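Long-range contacts in glycoside Hydrolase (Bacteroides uniformis, PDB 5TA0), which probably hydrolyses agarose chains as a glycoside hydrolase, binding neoagarooctaose in a pocket of its barrel domain: residues A[201-206]-A[246-251]; A[278-283]-A[321-326]. All coordinates share one frame; numbering follows the deposited sequence.

Interaction 1. Residues A[201-206]-A[246-251]; sequences INEPLW and CTAFPD. With AAL (3,6-anhydro-alpha-L-galactopyranose), chain C; GAL (beta-D-galactopyranose), chain B; GAL (beta-D-galactopyranose), chain D.
Trp206 and Phe249 meet beside the sugar chain: the edge of the Phe249 ring is directed toward the indole face in an offset edge-to-face pair, ring planes at 69° and Trp206 CE3 3.9 Å from Phe249 CE2. The 3,6-anhydro-alpha-L-galactopyranose unit fits against both. Its C6 sits over one face of the indole, 3.4 Å above the plane and toward the rim, while its ring oxygen O5 lies in the plane of Phe249 at the ring edge, 3.3 Å from CZ. The galactose of chain B sets its C6 over a face of Phe249. With CG anti to the backbone N (chi1 176°), Trp206 lays its indole along the sugars, CE3 at Phe249 and the pyrrole side under the anhydro sugar's C6.

Glu203 reaches the next sugar with an extended chain, bringing OE1 2.8 Å from O2 of the chain D galactose. Its flank rests on the Ala248 methyl, CD to CB 3.5 Å. OE2 is also hydrogen-bonded to His281, which is likely to limit the carboxylate's rotation.

Behind the side chains, Glu203 N donates to Cys246 O (3.0 Å), and Asn202 OD1 is hydrogen-bonded to Arg83. The Asn-Glu-Pro sequence fits the acid/base motif of related barrel glycosidases; Glu203 OE1, 3.3 Å from the glycosidic O4 of the anhydro sugar, is placed consistently with that role.

Glu203 is the N-cap residue of helix 204-210, whose Pro204 and Leu205 pack on helix 219-236; Cys246 and Thr247 end strand 242-247, which lies beside strand 277-285 in the parallel sheet.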
loop_
_atom_site.group_PDB
_atom_site.type_symbol
_atom_site.label_atom_id
_atom_site.label_comp_id
_atom_site.label_asym_id
_atom_site.label_seq_id
_atom_site.Cartn_x
_atom_site.Cartn_y
_atom_site.Cartn_z
ATOM N N ILE A 201 16.315 -1.890 3.148
ATOM C CA ILE A 201 16.780 -0.488 3.103
ATOM C C ILE A 201 15.721 0.417 2.506
ATOM O O ILE A 201 15.090 0.076 1.499
ATOM C CB ILE A 201 18.143 -0.404 2.364
ATOM C CG1 ILE A 201 18.808 0.965 2.521
ATOM C CG2 ILE A 201 18.008 -0.815 0.903
ATOM C CD1 ILE A 201 20.192 1.007 1.965
ATOM N N ASN A 202 15.527 1.583 3.107
ATOM C CA ASN A 202 14.479 2.505 2.679
ATOM C C ASN A 202 14.848 3.332 1.439
ATOM O O ASN A 202 15.879 4.011 1.436
ATOM C CB ASN A 202 14.178 3.465 3.830
ATOM C CG ASN A 202 12.985 4.341 3.574
ATOM O OD1 ASN A 202 11.861 3.867 3.510
ATOM N ND2 ASN A 202 13.217 5.658 3.445
ATOM N N GLU A 203 14.028 3.271 0.377
ATOM C CA GLU A 203 14.135 4.168 -0.792
ATOM C C GLU A 203 15.571 4.346 -1.303
ATOM O O GLU A 203 16.090 5.460 -1.439
ATOM C CB GLU A 203 13.489 5.513 -0.448
ATOM C CG GLU A 203 12.014 5.366 -0.090
ATOM C CD GLU A 203 11.243 6.652 0.043
ATOM O OE1 GLU A 203 11.876 7.706 0.222
ATOM O OE2 GLU A 203 9.986 6.560 0.028
ATOM N N PRO A 204 16.229 3.227 -1.638
ATOM C CA PRO A 204 17.645 3.303 -1.955
ATOM C C PRO A 204 18.004 3.974 -3.265
ATOM O O PRO A 204 19.039 4.642 -3.324
ATOM C CB PRO A 204 18.096 1.846 -1.928
ATOM C CG PRO A 204 16.854 1.064 -2.294
ATOM C CD PRO A 204 15.749 1.835 -1.598
ATOM N N LEU A 205 17.213 3.771 -4.312
ATOM C CA LEU A 205 17.499 4.388 -5.606
ATOM C C LEU A 205 17.242 5.869 -5.620
ATOM O O LEU A 205 17.871 6.571 -6.409
ATOM C CB LEU A 205 16.815 3.670 -6.774
ATOM C CG LEU A 205 17.327 2.230 -6.980
ATOM C CD1 LEU A 205 16.643 1.623 -8.194
ATOM C CD2 LEU A 205 18.846 2.138 -7.134
ATOM N N TRP A 206 16.397 6.370 -4.728
ATOM C CA TRP A 206 16.306 7.803 -4.525
ATOM C C TRP A 206 17.691 8.361 -4.165
ATOM O O TRP A 206 18.174 9.310 -4.799
ATOM C CB TRP A 206 15.267 8.163 -3.463
ATOM C CG TRP A 206 15.234 9.633 -3.182
ATOM C CD1 TRP A 206 15.707 10.252 -2.084
ATOM C CD2 TRP A 206 14.754 10.668 -4.055
ATOM N NE1 TRP A 206 15.557 11.617 -2.201
ATOM C CE2 TRP A 206 14.990 11.899 -3.407
ATOM C CE3 TRP A 206 14.193 10.675 -5.338
ATOM C CZ2 TRP A 206 14.644 13.136 -3.997
ATOM C CZ3 TRP A 206 13.838 11.911 -5.914
ATOM C CH2 TRP A 206 14.066 13.107 -5.242
ATOM N N CYS A 246 11.906 -1.505 -1.526
ATOM C CA CYS A 246 11.332 -0.376 -0.783
ATOM C C CYS A 246 11.386 0.888 -1.625
ATOM O O CYS A 246 11.937 1.912 -1.231
ATOM C CB CYS A 246 12.000 -0.241 0.583
ATOM S SG CYS A 246 11.147 0.805 1.742
ATOM N N THR A 247 10.818 0.774 -2.814
ATOM C CA THR A 247 10.949 1.777 -3.876
ATOM C C THR A 247 10.237 3.089 -3.565
ATOM O O THR A 247 9.046 3.102 -3.306
ATOM C CB THR A 247 10.341 1.167 -5.151
ATOM O OG1 THR A 247 10.870 -0.167 -5.306
ATOM C CG2 THR A 247 10.612 2.031 -6.381
ATOM N N ALA A 248 10.937 4.205 -3.682
ATOM C CA ALA A 248 10.352 5.531 -3.465
ATOM C C ALA A 248 9.283 5.885 -4.479
ATOM O O ALA A 248 8.216 6.399 -4.086
ATOM C CB ALA A 248 11.434 6.611 -3.463
ATOM N N PHE A 249 9.572 5.611 -5.758
ATOM C CA PHE A 249 8.746 6.065 -6.883
ATOM C C PHE A 249 8.780 5.017 -7.979
ATOM O O PHE A 249 9.594 5.091 -8.885
ATOM C CB PHE A 249 9.252 7.428 -7.421
ATOM C CG PHE A 249 9.211 8.517 -6.400
ATOM C CD1 PHE A 249 8.004 8.993 -5.925
ATOM C CD2 PHE A 249 10.396 9.001 -5.816
ATOM C CE1 PHE A 249 7.960 9.963 -4.924
ATOM C CE2 PHE A 249 10.342 9.976 -4.822
ATOM C CZ PHE A 249 9.122 10.452 -4.370
ATOM N N PRO A 250 7.926 3.972 -7.877
ATOM C CA PRO A 250 7.898 2.894 -8.880
ATOM C C PRO A 250 7.187 3.390 -10.121
ATOM O O PRO A 250 5.952 3.435 -10.148
ATOM C CB PRO A 250 7.133 1.741 -8.165
ATOM C CG PRO A 250 6.282 2.439 -7.191
ATOM C CD PRO A 250 7.004 3.696 -6.754
ATOM N N ASP A 251 7.974 3.831 -11.102
ATOM C CA ASP A 251 7.510 4.581 -12.270
ATOM C C ASP A 251 7.917 3.847 -13.547
ATOM O O ASP A 251 8.837 4.250 -14.274
ATOM C CB ASP A 251 8.100 5.997 -12.240
ATOM C CG ASP A 251 7.605 6.841 -11.063
ATOM O OD1 ASP A 251 6.635 6.458 -10.402
ATOM O OD2 ASP A 251 8.175 7.936 -10.829
HETATM C C1 AAL C . 11.288 13.565 -2.005
HETATM C C2 AAL C . 11.646 14.007 -0.586
HETATM C C3 AAL C . 11.965 12.775 0.223
HETATM C C4 AAL C . 10.788 11.842 0.276
HETATM C C5 AAL C . 10.848 11.320 -1.131
HETATM C C6 AAL C . 12.315 10.995 -1.275
HETATM O O2 AAL C . 10.556 14.712 0.023
HETATM O O3 AAL C . 12.965 12.011 -0.478
HETATM O O4 AAL C . 11.089 10.792 1.166
HETATM O O5 AAL C . 10.459 12.390 -1.995
HETATM C C1 GAL B . 10.703 16.577 -5.825
HETATM C C2 GAL B . 10.581 16.293 -4.343
HETATM C C3 GAL B . 10.940 14.846 -4.021
HETATM C C4 GAL B . 10.192 13.888 -4.938
HETATM C C5 GAL B . 10.431 14.280 -6.390
HETATM C C6 GAL B . 9.764 13.317 -7.352
HETATM O O1 GAL B . 10.247 17.903 -6.155
HETATM O O2 GAL B . 11.456 17.131 -3.592
HETATM O O3 GAL B . 10.626 14.664 -2.637
HETATM O O4 GAL B . 8.781 13.924 -4.674
HETATM O O5 GAL B . 9.935 15.616 -6.567
HETATM O O6 GAL B . 10.044 13.701 -8.699
HETATM C C1 GAL D . 10.186 10.716 2.272
HETATM C C2 GAL D . 10.747 9.572 3.101
HETATM C C3 GAL D . 10.270 9.552 4.543
HETATM C C4 GAL D . 10.066 10.945 5.128
HETATM C C5 GAL D . 9.347 11.873 4.188
HETATM C C6 GAL D . 9.143 13.307 4.709
HETATM O O2 GAL D . 10.366 8.334 2.519
HETATM O O3 GAL D . 11.338 8.881 5.230
HETATM O O4 GAL D . 11.363 11.485 5.438
HETATM O O5 GAL D . 10.156 11.939 3.014
HETATM O O6 GAL D . 8.318 13.374 5.886
HETATM O O HOH W 1 8.694 8.269 -1.745
#

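Interaction 2. Residues A[278-283]-A[321-326]. With GAL (beta-D-galactopyranose), chain D.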
loop_
_atom_site.group_PDB
_atom_site.type_symbol
_atom_site.label_atom_id
_atom_site.label_comp_id
_atom_site.label_asym_id
_atom_site.label_seq_id
_atom_site.Cartn_x
_atom_site.Cartn_y
_atom_site.Cartn_z
ATOM N N PHE A 278 8.050 -8.489 -1.480
ATOM C CA PHE A 278 8.414 -7.273 -2.210
ATOM C C PHE A 278 7.813 -6.095 -1.483
ATOM O O PHE A 278 6.760 -6.238 -0.847
ATOM C CB PHE A 278 7.933 -7.353 -3.648
ATOM C CG PHE A 278 8.709 -8.323 -4.508
ATOM C CD1 PHE A 278 10.006 -8.749 -4.179
ATOM C CD2 PHE A 278 8.143 -8.850 -5.666
ATOM C CE1 PHE A 278 10.708 -9.618 -5.018
ATOM C CE2 PHE A 278 8.834 -9.701 -6.479
ATOM C CZ PHE A 278 10.116 -10.105 -6.167
ATOM N N THR A 279 8.462 -4.942 -1.568
ATOM C CA THR A 279 7.984 -3.760 -0.879
ATOM C C THR A 279 8.227 -2.502 -1.711
ATOM O O THR A 279 9.324 -2.341 -2.315
ATOM C CB THR A 279 8.564 -3.662 0.550
ATOM O OG1 THR A 279 8.106 -2.435 1.139
ATOM C CG2 THR A 279 10.061 -3.712 0.568
ATOM N N ILE A 280 7.195 -1.653 -1.770
ATOM C CA ILE A 280 7.208 -0.398 -2.503
ATOM C C ILE A 280 6.518 0.673 -1.687
ATOM O O ILE A 280 5.788 0.381 -0.737
ATOM C CB ILE A 280 6.548 -0.510 -3.881
ATOM C CG1 ILE A 280 5.060 -0.896 -3.777
ATOM C CG2 ILE A 280 7.301 -1.497 -4.764
ATOM C CD1 ILE A 280 4.338 -0.993 -5.112
ATOM N N HIS A 281 6.740 1.927 -2.066
ATOM C CA HIS A 281 5.978 3.071 -1.597
ATOM C C HIS A 281 5.145 3.635 -2.716
ATOM O O HIS A 281 5.564 3.634 -3.850
ATOM C CB HIS A 281 6.936 4.121 -1.038
ATOM C CG HIS A 281 7.662 3.642 0.178
ATOM N ND1 HIS A 281 8.721 4.320 0.737
ATOM C CD2 HIS A 281 7.469 2.543 0.948
ATOM C CE1 HIS A 281 9.149 3.667 1.807
ATOM N NE2 HIS A 281 8.390 2.600 1.964
ATOM N N LEU A 282 3.940 4.104 -2.397
ATOM C CA LEU A 282 3.003 4.621 -3.425
ATOM C C LEU A 282 2.430 5.958 -2.987
ATOM O O LEU A 282 1.591 6.018 -2.075
ATOM C CB LEU A 282 1.881 3.609 -3.681
ATOM C CG LEU A 282 2.313 2.338 -4.395
ATOM C CD1 LEU A 282 1.199 1.316 -4.327
ATOM C CD2 LEU A 282 2.727 2.613 -5.835
ATOM N N TYR A 283 2.845 7.017 -3.671
ATOM C CA TYR A 283 2.364 8.346 -3.360
ATOM C C TYR A 283 1.725 9.022 -4.562
ATOM O O TYR A 283 2.306 9.102 -5.654
ATOM C CB TYR A 283 3.502 9.191 -2.860
ATOM C CG TYR A 283 3.928 8.904 -1.450
ATOM C CD1 TYR A 283 3.153 9.288 -0.384
ATOM C CD2 TYR A 283 5.131 8.305 -1.188
ATOM C CE1 TYR A 283 3.565 9.073 0.912
ATOM C CE2 TYR A 283 5.559 8.095 0.103
ATOM C CZ TYR A 283 4.769 8.475 1.158
ATOM O OH TYR A 283 5.223 8.287 2.455
ATOM N N LEU A 321 3.229 -8.721 -1.395
ATOM C CA LEU A 321 3.582 -7.315 -1.598
ATOM C C LEU A 321 3.271 -6.502 -0.341
ATOM O O LEU A 321 2.140 -6.575 0.198
ATOM C CB LEU A 321 2.824 -6.729 -2.784
ATOM C CG LEU A 321 3.121 -5.266 -3.153
ATOM C CD1 LEU A 321 4.553 -5.101 -3.643
ATOM C CD2 LEU A 321 2.142 -4.760 -4.205
ATOM N N MET A 322 4.247 -5.730 0.105
ATOM C CA MET A 322 4.101 -4.771 1.170
ATOM C C MET A 322 4.118 -3.367 0.585
ATOM O O MET A 322 4.912 -3.071 -0.308
ATOM C CB MET A 322 5.273 -4.919 2.131
ATOM C CG MET A 322 5.404 -3.804 3.152
ATOM S SD MET A 322 6.777 -4.031 4.304
ATOM C CE MET A 322 6.167 -5.437 5.233
ATOM N N ILE A 323 3.255 -2.508 1.101
ATOM C CA ILE A 323 3.290 -1.071 0.788
ATOM C C ILE A 323 3.564 -0.360 2.102
ATOM O O ILE A 323 2.656 -0.048 2.868
ATOM C CB ILE A 323 2.024 -0.580 0.050
ATOM C CG1 ILE A 323 1.704 -1.469 -1.171
ATOM C CG2 ILE A 323 2.232 0.834 -0.452
ATOM C CD1 ILE A 323 0.707 -2.546 -0.883
ATOM N N SER A 324 4.852 -0.123 2.414
ATOM C CA SER A 324 5.184 0.295 3.762
ATOM C C SER A 324 5.021 1.796 4.030
ATOM O O SER A 324 5.108 2.215 5.175
ATOM C CB SER A 324 6.578 -0.145 4.158
ATOM O OG SER A 324 7.557 0.264 3.239
ATOM N N GLN A 325 4.807 2.563 2.966
ATOM C CA GLN A 325 4.389 3.983 3.037
ATOM C C GLN A 325 3.487 4.277 1.855
ATOM O O GLN A 325 3.879 3.993 0.723
ATOM C CB GLN A 325 5.566 4.951 2.943
ATOM C CG GLN A 325 6.550 4.923 4.112
ATOM C CD GLN A 325 7.740 5.849 3.911
ATOM O OE1 GLN A 325 7.670 6.867 3.159
ATOM N NE2 GLN A 325 8.823 5.541 4.580
ATOM N N TYR A 326 2.326 4.864 2.102
ATOM C CA TYR A 326 1.479 5.337 1.007
ATOM C C TYR A 326 0.611 6.484 1.462
ATOM O O TYR A 326 0.374 6.657 2.650
ATOM C CB TYR A 326 0.619 4.219 0.434
ATOM C CG TYR A 326 -0.572 3.744 1.242
ATOM C CD1 TYR A 326 -1.840 4.274 1.016
ATOM C CD2 TYR A 326 -0.460 2.699 2.163
ATOM C CE1 TYR A 326 -2.955 3.817 1.692
ATOM C CE2 TYR A 326 -1.580 2.241 2.873
ATOM C CZ TYR A 326 -2.818 2.773 2.602
ATOM O OH TYR A 326 -3.970 2.323 3.225
HETATM C C1 GAL D . 10.186 10.716 2.272
HETATM C C2 GAL D . 10.747 9.572 3.101
HETATM C C3 GAL D . 10.270 9.552 4.543
HETATM C C4 GAL D . 10.066 10.945 5.128
HETATM C C5 GAL D . 9.347 11.873 4.188
HETATM C C6 GAL D . 9.143 13.307 4.709
HETATM O O2 GAL D . 10.366 8.334 2.519
HETATM O O3 GAL D . 11.338 8.881 5.230
HETATM O O4 GAL D . 11.363 11.485 5.438
HETATM O O5 GAL D . 10.156 11.939 3.014
HETATM O O6 GAL D . 8.318 13.374 5.886
#
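His281 lies against Gln325, very probably the engineered glutamine of this variant, with imidazole and amide planes 22° apart. Gln325 CB stands over the centre of the imidazole face, 3.6 Å from its centroid, a CH-pi contact. At the ring edge, Ser324 OG lies in the imidazole plane and accepts a hydrogen bond from NE2 at 2.8 Å, bent at 136°; that hydroxyl is also hydrogen-bonded to Glu199. His281 CG is anti to the carbonyl carbon (chi1 -65°), which swings the ring over the neighbouring strand, and ND1 pairs with Glu203. Cutting the imidazole back to an alanine is likely to leave Ser324 OG and Glu203 without their partner and let the Gln325 side chain shift.

The other sheet face is largely apolar: Leu282 CD1 touches Ile323 CG2 at 4.0 Å, and Ile280 meets Leu321 and Ile323.

Parallel backbone pairing holds the strands in place. Met322 N donates to Phe278 O (2.7 Å), Ile280 N to Met322 O, and Leu282 N to Gln325 O, while the Ser324 N to Ile280 O bond is weak. Strand 242-247 borders 277-285 on its other side; helices 298-315 and 340-358 cover the apolar face.

Both interactions reach the same parallel sheet, in which strands 242-247 and 277-285 are neighbours, and their centres lie 9 Å apart. Cys246 N and Thr279 O, 2.8 Å apart, probably join them by a backbone hydrogen bond. The telling connection is Glu203 OE2 to His281 ND1 at 2.7 Å, probably a hydrogen bond, so His281 of interaction 2 probably orients the carboxylate of interaction 1. The two contacts converge on the chain D galactose, with Glu203 and Gln325 both at its O2. Their places, after the fourth and at the seventh strand of the barrel, are consistent with the acid/base and nucleophile pair of retaining glycosidases, the latter very probably the residue changed to glutamine here.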